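PDB 4V1T: LYND from Lyngbya aestuarii, which is probably an ATP-dependent YcaO-type cyclodehydratase that converts residues of a precursor peptide into heterocycles, and binds ADP, magnesium and zinc. Local coordinates for residues B[435-440]-B[492-497]; B[264-269]-B[281-286]; B[602-607]-B[687-692]. One frame throughout, in Å; residues are numbered along the deposited sequence.

Interaction 1: B[435-440]-B[492-497]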
# COMPACT_ATOMS: atom_id res chain seq x y z
N ASP B 435 -22.70 11.40 -23.66
CA ASP B 435 -23.40 10.15 -24.00
C ASP B 435 -24.52 9.83 -23.02
O ASP B 435 -25.05 8.72 -23.02
CB ASP B 435 -22.39 8.99 -24.03
CG ASP B 435 -21.71 8.77 -22.70
OD1 ASP B 435 -21.82 9.65 -21.81
OD2 ASP B 435 -21.07 7.71 -22.53
N GLU B 436 -24.88 10.79 -22.18
CA GLU B 436 -25.89 10.58 -21.17
C GLU B 436 -27.28 10.52 -21.79
O GLU B 436 -27.53 11.16 -22.83
CB GLU B 436 -25.83 11.70 -20.12
CG GLU B 436 -24.59 11.71 -19.24
CD GLU B 436 -23.34 12.19 -19.95
OE1 GLU B 436 -23.44 12.64 -21.11
OE2 GLU B 436 -22.25 12.11 -19.35
N PRO B 437 -28.19 9.75 -21.16
CA PRO B 437 -29.55 9.61 -21.70
C PRO B 437 -30.26 10.94 -21.84
O PRO B 437 -30.44 11.65 -20.85
CB PRO B 437 -30.25 8.71 -20.68
CG PRO B 437 -29.44 8.83 -19.44
CD PRO B 437 -28.04 9.02 -19.90
N ARG B 438 -30.66 11.27 -23.06
CA ARG B 438 -31.20 12.58 -23.39
C ARG B 438 -32.29 12.47 -24.44
O ARG B 438 -32.24 11.59 -25.30
CB ARG B 438 -30.09 13.49 -23.95
CG ARG B 438 -29.25 14.17 -22.91
CD ARG B 438 -28.08 14.86 -23.59
NE ARG B 438 -27.17 13.90 -24.18
CZ ARG B 438 -26.19 14.21 -25.02
NH1 ARG B 438 -25.99 15.47 -25.37
NH2 ARG B 438 -25.41 13.27 -25.50
N LYS B 439 -33.24 13.40 -24.37
CA LYS B 439 -34.24 13.55 -25.41
C LYS B 439 -34.59 15.04 -25.54
O LYS B 439 -34.88 15.70 -24.55
CB LYS B 439 -35.50 12.73 -25.10
CG LYS B 439 -36.50 12.71 -26.24
CD LYS B 439 -37.48 11.55 -26.13
CE LYS B 439 -38.40 11.72 -24.94
NZ LYS B 439 -39.43 10.65 -24.89
N ARG B 440 -34.54 15.55 -26.77
CA ARG B 440 -34.85 16.96 -27.05
C ARG B 440 -36.35 17.18 -27.10
O ARG B 440 -37.05 16.58 -27.90
CB ARG B 440 -34.21 17.37 -28.37
CG ARG B 440 -34.41 18.82 -28.77
CD ARG B 440 -33.69 19.12 -30.08
NE ARG B 440 -33.81 20.52 -30.49
CZ ARG B 440 -34.80 21.01 -31.24
NH1 ARG B 440 -35.77 20.22 -31.67
NH2 ARG B 440 -34.82 22.30 -31.55
N GLU B 492 -32.79 19.62 -23.70
CA GLU B 492 -32.51 18.20 -23.48
C GLU B 492 -32.95 17.77 -22.09
O GLU B 492 -32.47 18.30 -21.09
CB GLU B 492 -31.04 17.91 -23.70
CG GLU B 492 -30.64 17.99 -25.17
CD GLU B 492 -29.21 17.60 -25.44
OE1 GLU B 492 -28.34 17.85 -24.57
OE2 GLU B 492 -28.94 17.04 -26.52
N TRP B 493 -33.90 16.84 -22.04
CA TRP B 493 -34.36 16.28 -20.77
C TRP B 493 -33.74 14.91 -20.57
O TRP B 493 -33.56 14.16 -21.54
CB TRP B 493 -35.88 16.16 -20.73
CG TRP B 493 -36.63 17.45 -20.91
CD1 TRP B 493 -36.89 18.09 -22.10
CD2 TRP B 493 -37.23 18.25 -19.89
NE1 TRP B 493 -37.62 19.23 -21.87
CE2 TRP B 493 -37.84 19.36 -20.52
CE3 TRP B 493 -37.32 18.14 -18.50
CZ2 TRP B 493 -38.52 20.34 -19.81
CZ3 TRP B 493 -37.99 19.12 -17.80
CH2 TRP B 493 -38.59 20.21 -18.45
N THR B 494 -33.41 14.59 -19.33
CA THR B 494 -32.84 13.29 -18.99
C THR B 494 -33.86 12.47 -18.19
O THR B 494 -34.41 12.97 -17.22
CB THR B 494 -31.54 13.44 -18.18
OG1 THR B 494 -30.47 13.79 -19.07
CG2 THR B 494 -31.17 12.15 -17.46
N PRO B 495 -34.10 11.21 -18.61
CA PRO B 495 -35.03 10.38 -17.84
C PRO B 495 -34.48 10.05 -16.47
O PRO B 495 -33.31 9.70 -16.33
CB PRO B 495 -35.15 9.11 -18.70
CG PRO B 495 -33.88 9.05 -19.46
CD PRO B 495 -33.54 10.48 -19.76
N VAL B 496 -35.35 10.15 -15.47
CA VAL B 496 -35.01 9.81 -14.09
C VAL B 496 -36.06 8.86 -13.55
O VAL B 496 -37.25 8.97 -13.90
CB VAL B 496 -34.93 11.07 -13.20
CG1 VAL B 496 -33.85 12.02 -13.70
CG2 VAL B 496 -36.26 11.79 -13.14
N TRP B 497 -35.63 7.92 -12.71
CA TRP B 497 -36.54 6.93 -12.17
C TRP B 497 -37.19 7.43 -10.89
O TRP B 497 -36.50 7.72 -9.92
CB TRP B 497 -35.82 5.60 -11.92
CG TRP B 497 -36.77 4.47 -11.59
CD1 TRP B 497 -36.98 3.92 -10.37
CD2 TRP B 497 -37.64 3.80 -12.50
NE1 TRP B 497 -37.93 2.94 -10.46
CE2 TRP B 497 -38.36 2.85 -11.75
CE3 TRP B 497 -37.90 3.91 -13.87
CZ2 TRP B 497 -39.31 2.00 -12.34
CZ3 TRP B 497 -38.84 3.08 -14.44
CH2 TRP B 497 -39.53 2.14 -13.68

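Interaction 2: B[264-269]-B[281-286]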
# COMPACT_ATOMS: atom_id res chain seq x y z
N ILE B 264 9.24 -5.10 -25.98
CA ILE B 264 8.84 -5.48 -27.32
C ILE B 264 9.12 -6.97 -27.52
O ILE B 264 8.27 -7.70 -28.01
CB ILE B 264 9.57 -4.64 -28.39
CG1 ILE B 264 8.96 -3.23 -28.44
CG2 ILE B 264 9.43 -5.28 -29.77
CD1 ILE B 264 9.85 -2.20 -29.11
N ALA B 265 10.32 -7.39 -27.14
CA ALA B 265 10.72 -8.79 -27.24
C ALA B 265 9.80 -9.69 -26.41
O ALA B 265 9.36 -10.73 -26.88
CB ALA B 265 12.16 -8.96 -26.79
N LYS B 266 9.51 -9.26 -25.19
CA LYS B 266 8.67 -10.03 -24.32
C LYS B 266 7.27 -10.15 -24.87
O LYS B 266 6.62 -11.18 -24.71
CB LYS B 266 8.63 -9.41 -22.92
CG LYS B 266 9.87 -9.69 -22.08
CD LYS B 266 9.59 -9.58 -20.60
CE LYS B 266 9.59 -8.15 -20.14
NZ LYS B 266 8.72 -7.94 -18.96
N TRP B 267 6.79 -9.10 -25.54
CA TRP B 267 5.47 -9.16 -26.15
C TRP B 267 5.40 -10.14 -27.32
O TRP B 267 4.48 -10.96 -27.40
CB TRP B 267 4.99 -7.79 -26.64
CG TRP B 267 3.74 -7.92 -27.42
CD1 TRP B 267 3.61 -7.86 -28.77
CD2 TRP B 267 2.44 -8.22 -26.90
NE1 TRP B 267 2.31 -8.08 -29.13
CE2 TRP B 267 1.57 -8.30 -28.00
CE3 TRP B 267 1.93 -8.42 -25.62
CZ2 TRP B 267 0.21 -8.56 -27.86
CZ3 TRP B 267 0.58 -8.69 -25.48
CH2 TRP B 267 -0.26 -8.76 -26.59
N ILE B 268 6.37 -10.05 -28.23
CA ILE B 268 6.34 -10.88 -29.44
C ILE B 268 6.50 -12.35 -29.07
O ILE B 268 5.90 -13.23 -29.71
CB ILE B 268 7.41 -10.48 -30.48
CG1 ILE B 268 8.82 -10.53 -29.87
CG2 ILE B 268 7.12 -9.09 -31.01
CD1 ILE B 268 9.94 -10.30 -30.86
N VAL B 269 7.30 -12.64 -28.04
CA VAL B 269 7.50 -14.02 -27.60
C VAL B 269 6.21 -14.55 -27.02
O VAL B 269 5.74 -15.65 -27.37
CB VAL B 269 8.64 -14.13 -26.58
CG1 VAL B 269 8.63 -15.49 -25.88
CG2 VAL B 269 9.97 -13.89 -27.26
N VAL B 281 1.03 -18.87 -21.40
CA VAL B 281 2.06 -17.91 -21.01
C VAL B 281 1.51 -16.99 -19.91
O VAL B 281 0.38 -16.52 -20.00
CB VAL B 281 2.52 -17.06 -22.20
CG1 VAL B 281 1.38 -16.21 -22.71
CG2 VAL B 281 3.71 -16.18 -21.82
N PHE B 282 2.32 -16.74 -18.89
CA PHE B 282 1.85 -16.05 -17.69
C PHE B 282 2.42 -14.65 -17.53
O PHE B 282 1.71 -13.73 -17.11
CB PHE B 282 2.20 -16.88 -16.46
CG PHE B 282 1.50 -18.21 -16.41
CD1 PHE B 282 0.20 -18.31 -15.95
CD2 PHE B 282 2.15 -19.36 -16.84
CE1 PHE B 282 -0.45 -19.54 -15.90
CE2 PHE B 282 1.51 -20.59 -16.80
CZ PHE B 282 0.21 -20.68 -16.33
N PHE B 283 3.70 -14.49 -17.85
CA PHE B 283 4.44 -13.31 -17.43
C PHE B 283 3.81 -12.02 -17.96
O PHE B 283 3.26 -12.00 -19.07
CB PHE B 283 5.91 -13.42 -17.86
CG PHE B 283 6.13 -13.45 -19.36
CD1 PHE B 283 6.18 -12.28 -20.10
CD2 PHE B 283 6.33 -14.65 -20.02
CE1 PHE B 283 6.39 -12.30 -21.47
CE2 PHE B 283 6.54 -14.68 -21.39
CZ PHE B 283 6.57 -13.51 -22.12
N PRO B 284 3.89 -10.94 -17.18
CA PRO B 284 3.25 -9.69 -17.59
C PRO B 284 3.92 -9.02 -18.79
O PRO B 284 5.14 -9.07 -18.93
CB PRO B 284 3.36 -8.81 -16.34
CG PRO B 284 4.54 -9.34 -15.61
CD PRO B 284 4.56 -10.81 -15.87
N THR B 285 3.11 -8.40 -19.63
CA THR B 285 3.58 -7.58 -20.73
C THR B 285 2.81 -6.25 -20.70
O THR B 285 1.98 -6.04 -19.82
CB THR B 285 3.41 -8.29 -22.08
OG1 THR B 285 2.12 -8.90 -22.15
CG2 THR B 285 4.45 -9.36 -22.25
N LEU B 286 3.07 -5.37 -21.64
CA LEU B 286 2.51 -4.01 -21.60
C LEU B 286 1.09 -3.90 -22.15
O LEU B 286 0.57 -2.80 -22.34
CB LEU B 286 3.42 -3.07 -22.36
CG LEU B 286 4.84 -2.91 -21.81
CD1 LEU B 286 5.66 -2.05 -22.75
CD2 LEU B 286 4.80 -2.29 -20.43
O HOH W 1 6.20 -6.41 -18.48

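Interaction 3: B[602-607]-B[687-692]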
# COMPACT_ATOMS: atom_id res chain seq x y z
N GLY B 602 -38.20 13.19 10.50
CA GLY B 602 -37.88 12.41 11.68
C GLY B 602 -36.62 11.58 11.56
O GLY B 602 -36.30 10.78 12.45
N ILE B 603 -35.90 11.75 10.45
CA ILE B 603 -34.63 11.06 10.24
C ILE B 603 -33.54 11.87 10.94
O ILE B 603 -33.36 13.04 10.63
CB ILE B 603 -34.30 10.92 8.75
CG1 ILE B 603 -35.39 10.11 8.04
CG2 ILE B 603 -32.93 10.26 8.58
CD1 ILE B 603 -35.24 10.04 6.53
N PRO B 604 -32.81 11.25 11.88
CA PRO B 604 -31.88 12.06 12.65
C PRO B 604 -30.83 12.77 11.80
O PRO B 604 -30.18 12.16 10.95
CB PRO B 604 -31.24 11.07 13.62
CG PRO B 604 -31.66 9.72 13.19
CD PRO B 604 -32.86 9.85 12.33
N ALA B 605 -30.67 14.06 12.05
CA ALA B 605 -29.72 14.88 11.34
C ALA B 605 -29.07 15.79 12.36
O ALA B 605 -29.74 16.30 13.27
CB ALA B 605 -30.42 15.70 10.26
N PHE B 606 -27.77 16.00 12.21
CA PHE B 606 -27.03 16.75 13.20
C PHE B 606 -26.03 17.73 12.60
O PHE B 606 -25.60 17.57 11.46
CB PHE B 606 -26.29 15.78 14.13
CG PHE B 606 -27.20 14.86 14.87
CD1 PHE B 606 -27.73 15.22 16.10
CD2 PHE B 606 -27.54 13.63 14.33
CE1 PHE B 606 -28.57 14.36 16.79
CE2 PHE B 606 -28.38 12.76 15.02
CZ PHE B 606 -28.90 13.13 16.24
N ALA B 607 -25.69 18.74 13.38
CA ALA B 607 -24.60 19.65 13.06
C ALA B 607 -23.54 19.58 14.15
O ALA B 607 -23.82 19.83 15.32
CB ALA B 607 -25.11 21.06 12.92
N GLN B 687 -32.57 7.87 23.13
CA GLN B 687 -33.93 7.35 23.04
C GLN B 687 -34.88 8.31 22.33
O GLN B 687 -35.97 7.91 21.92
CB GLN B 687 -34.47 7.02 24.42
CG GLN B 687 -34.68 8.24 25.31
CD GLN B 687 -35.69 7.99 26.42
OE1 GLN B 687 -36.44 7.01 26.40
NE2 GLN B 687 -35.71 8.89 27.39
N ASP B 688 -34.48 9.57 22.18
CA ASP B 688 -35.29 10.56 21.49
C ASP B 688 -35.40 10.27 19.99
O ASP B 688 -36.16 10.92 19.28
CB ASP B 688 -34.73 11.97 21.71
CG ASP B 688 -34.88 12.46 23.14
OD1 ASP B 688 -35.97 12.24 23.73
OD2 ASP B 688 -33.92 13.06 23.68
N TYR B 689 -34.62 9.29 19.53
CA TYR B 689 -34.59 8.93 18.11
C TYR B 689 -35.05 7.49 17.89
O TYR B 689 -34.29 6.54 18.10
CB TYR B 689 -33.18 9.13 17.57
CG TYR B 689 -32.66 10.53 17.81
CD1 TYR B 689 -32.94 11.57 16.92
CD2 TYR B 689 -31.88 10.81 18.91
CE1 TYR B 689 -32.47 12.85 17.15
CE2 TYR B 689 -31.40 12.08 19.15
CZ TYR B 689 -31.70 13.09 18.27
OH TYR B 689 -31.21 14.35 18.52
N PRO B 690 -36.31 7.31 17.47
CA PRO B 690 -36.83 5.96 17.20
C PRO B 690 -36.03 5.21 16.14
O PRO B 690 -35.58 5.79 15.17
CB PRO B 690 -38.25 6.23 16.70
CG PRO B 690 -38.63 7.52 17.34
CD PRO B 690 -37.37 8.33 17.42
N LYS B 691 -35.87 3.91 16.35
CA LYS B 691 -35.12 3.05 15.46
C LYS B 691 -35.97 2.64 14.26
O LYS B 691 -37.01 2.00 14.41
CB LYS B 691 -34.65 1.81 16.23
CG LYS B 691 -33.82 0.81 15.44
CD LYS B 691 -33.32 -0.30 16.36
CE LYS B 691 -32.43 -1.29 15.64
NZ LYS B 691 -31.94 -2.35 16.57
N ARG B 692 -35.53 3.02 13.06
CA ARG B 692 -36.29 2.75 11.84
C ARG B 692 -35.45 2.18 10.69
O ARG B 692 -35.87 2.23 9.53
CB ARG B 692 -36.98 4.04 11.38
CG ARG B 692 -37.98 4.58 12.38
CD ARG B 692 -38.95 5.55 11.73
NE ARG B 692 -38.30 6.79 11.32
CZ ARG B 692 -38.91 7.78 10.67
NH1 ARG B 692 -40.19 7.67 10.34
NH2 ARG B 692 -38.24 8.87 10.33

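Interaction 1: B[435-440]-B[492-497]
Arg438 and Glu492 run side by side and point the same way, their flat ends turned 83° apart. Each side chain leaves with CG anti to its carbonyl carbon. That of Glu492 then continues extended. In Arg438, CD passes 3.2 Å from Glu492 OE1, and the bend at chi3 (-66°) then directs NE and NH1 to separate partners. Glu492 OE1 lies near the guanidinium plane, at its edge, and takes a weak, salt-bridging hydrogen bond from Arg438 NH1 at 3.4 Å. Arg438 NE turns instead to Glu436 O, 3.1 Å away and nearly in the guanidinium plane, which helps fix its rotation; Glu492 OE1 has a stronger partner in the hydroxyl of Tyr516.

Thr494, whose side chain crosses that of Arg438 obliquely, places OG1 beside its backbone N and donates to Pro437 O at 2.8 Å, almost along the C=O axis. The hydroxyl is also hydrogen-bonded to Thr509. Next to it Pro437 CB lies 3.8 Å from Pro495 CG. Lys439 and Trp493 pair through their backbones: Trp493 N reaches Lys439 O at 2.9 Å in a nearly straight bond (172°), and Lys439 N returns to Trp493 O. The indole NH goes to Ala441 O. Lys439–Trp493 is an antiparallel hydrogen-bonded pair and Arg440–Glu492 a non-hydrogen-bonded one, a two-stranded ladder by which the short strand 439-441 joins strand 491-498 in an antiparallel sheet of the YcaO region.

Interaction 2: B[264-269]-B[281-286]
Van der Waals contacts make up most of the junction between helix 250-275 and the loop that follows it. Phe283 takes the crowded rotamer, CG between the backbone N and the carbonyl carbon (chi1 64°), and directs its ring edge at the helix: CE1 lies 3.4 Å from Lys266 O, which sits near the ring plane, and 3.9 Å from Lys266 CB. Thr285 splits its two branches. Its methyl CG2 approaches the backbone of Lys266, 3.8 Å from the carbonyl O, while OG1 meets the six-membered ring of Trp267 at its edge, 3.5 Å from CE3. The two side chains cross at about a right angle. Replacing Thr285 with an alanine would probably loosen the packing against Trp267 CE3 and Lys266 O and would remove the hydroxyl that bonds to Asp287 and Lys270.

Polar contact between the segments runs through a water. Lys266, bent at chi3 (-80°), brings NZ to within 3.0 Å of this water, which in turn donates to Pro284 O at 2.9 Å. The ammonium is also held by a salt bridge to Glu263 and by a hydrogen bond to Ser296 O of the second subunit, so it links helix, loop and dimer partner.

Thr285 OG1 is hydrogen-bonded to both Lys270 NZ and Asp287 OD1, charges that would probably polarise the hydroxyl, and Lys270 also reaches Phe283 O. The chemistry implies a loop fitted to the helix by shape and carbon contacts, with Phe283 O, Pro284 O and Thr285 OG1 taken up by charged side chains and a bridging water at the subunit interface.

Interaction 3: B[602-607]-B[687-692]
Within the YcaO region, the leading end of strand 605-612, the middle strand of a three-stranded antiparallel sheet, is met by the loop that precedes helix 697-710. Tyr689 carries most of the contact, and its CB bond points toward the strand segment. CG stands anti to the carbonyl carbon, beside the backbone N (chi1 -55°), and from there the ring runs out past Pro604 to Phe606. On one flank CD1 touches Pro604 CB at 3.7 Å, and CE1 lies between that proline carbon and the tip of Phe606. Farther out, CZ is 3.5 Å from Phe606 CZ, as the two side chains reach toward each other tip to tip.

The aromatic pair is an offset edge-to-face stack, with Phe606 giving its edge to the face of Tyr689; the centroids are 5.3 Å apart and the planes meet at 60°. At the end of the side chain, Tyr689 OH lies 3.2 Å from Phe606 CE1, at the ring edge, while its hydrogen bond goes to Asp596 on the adjacent strand 590-596. The tyrosine therefore spans from the loop across one strand to the next. Pro630, at the start of helix 630-649, packs on both Tyr689 and Pro604, and the same helix also covers Phe606 through Ala633 and Ile634. The side chain of Phe606 is about 11 Å from a bound magnesium ion and about 12 Å from ADP, too far to touch either.

A second, more exposed contact comes from Arg692, whose chain bends at chi3 so that the guanidinium reaches the turn before the strand. There it is hydrogen-bonded through NH2 to Leu601 O and lies against Gly602, whose positive phi (77°) suits a glycine, with Arg692 NH2 3.4 Å from Gly602 C.

Along the chain the contacts come in series: interaction 2 closes first, then interaction 1, then interaction 3. Interactions 1 and 3 lie in the YcaO region but on different sheets; their centres are about 36 Å apart and their nearest atoms about 17 Å. Interaction 2 belongs to an earlier part of the chain, on helix 250-275. Its centre is about 44 Å from that of interaction 1 and about 58 Å from that of interaction 3; interactions 2 and 3 lie on opposite sides of the chain's centre. Of the three, only interaction 2 meets the second subunit, whereas interaction 3 comes within about 11 Å of magnesium, so subunit pairing and nucleotide binding probably involve separate regions.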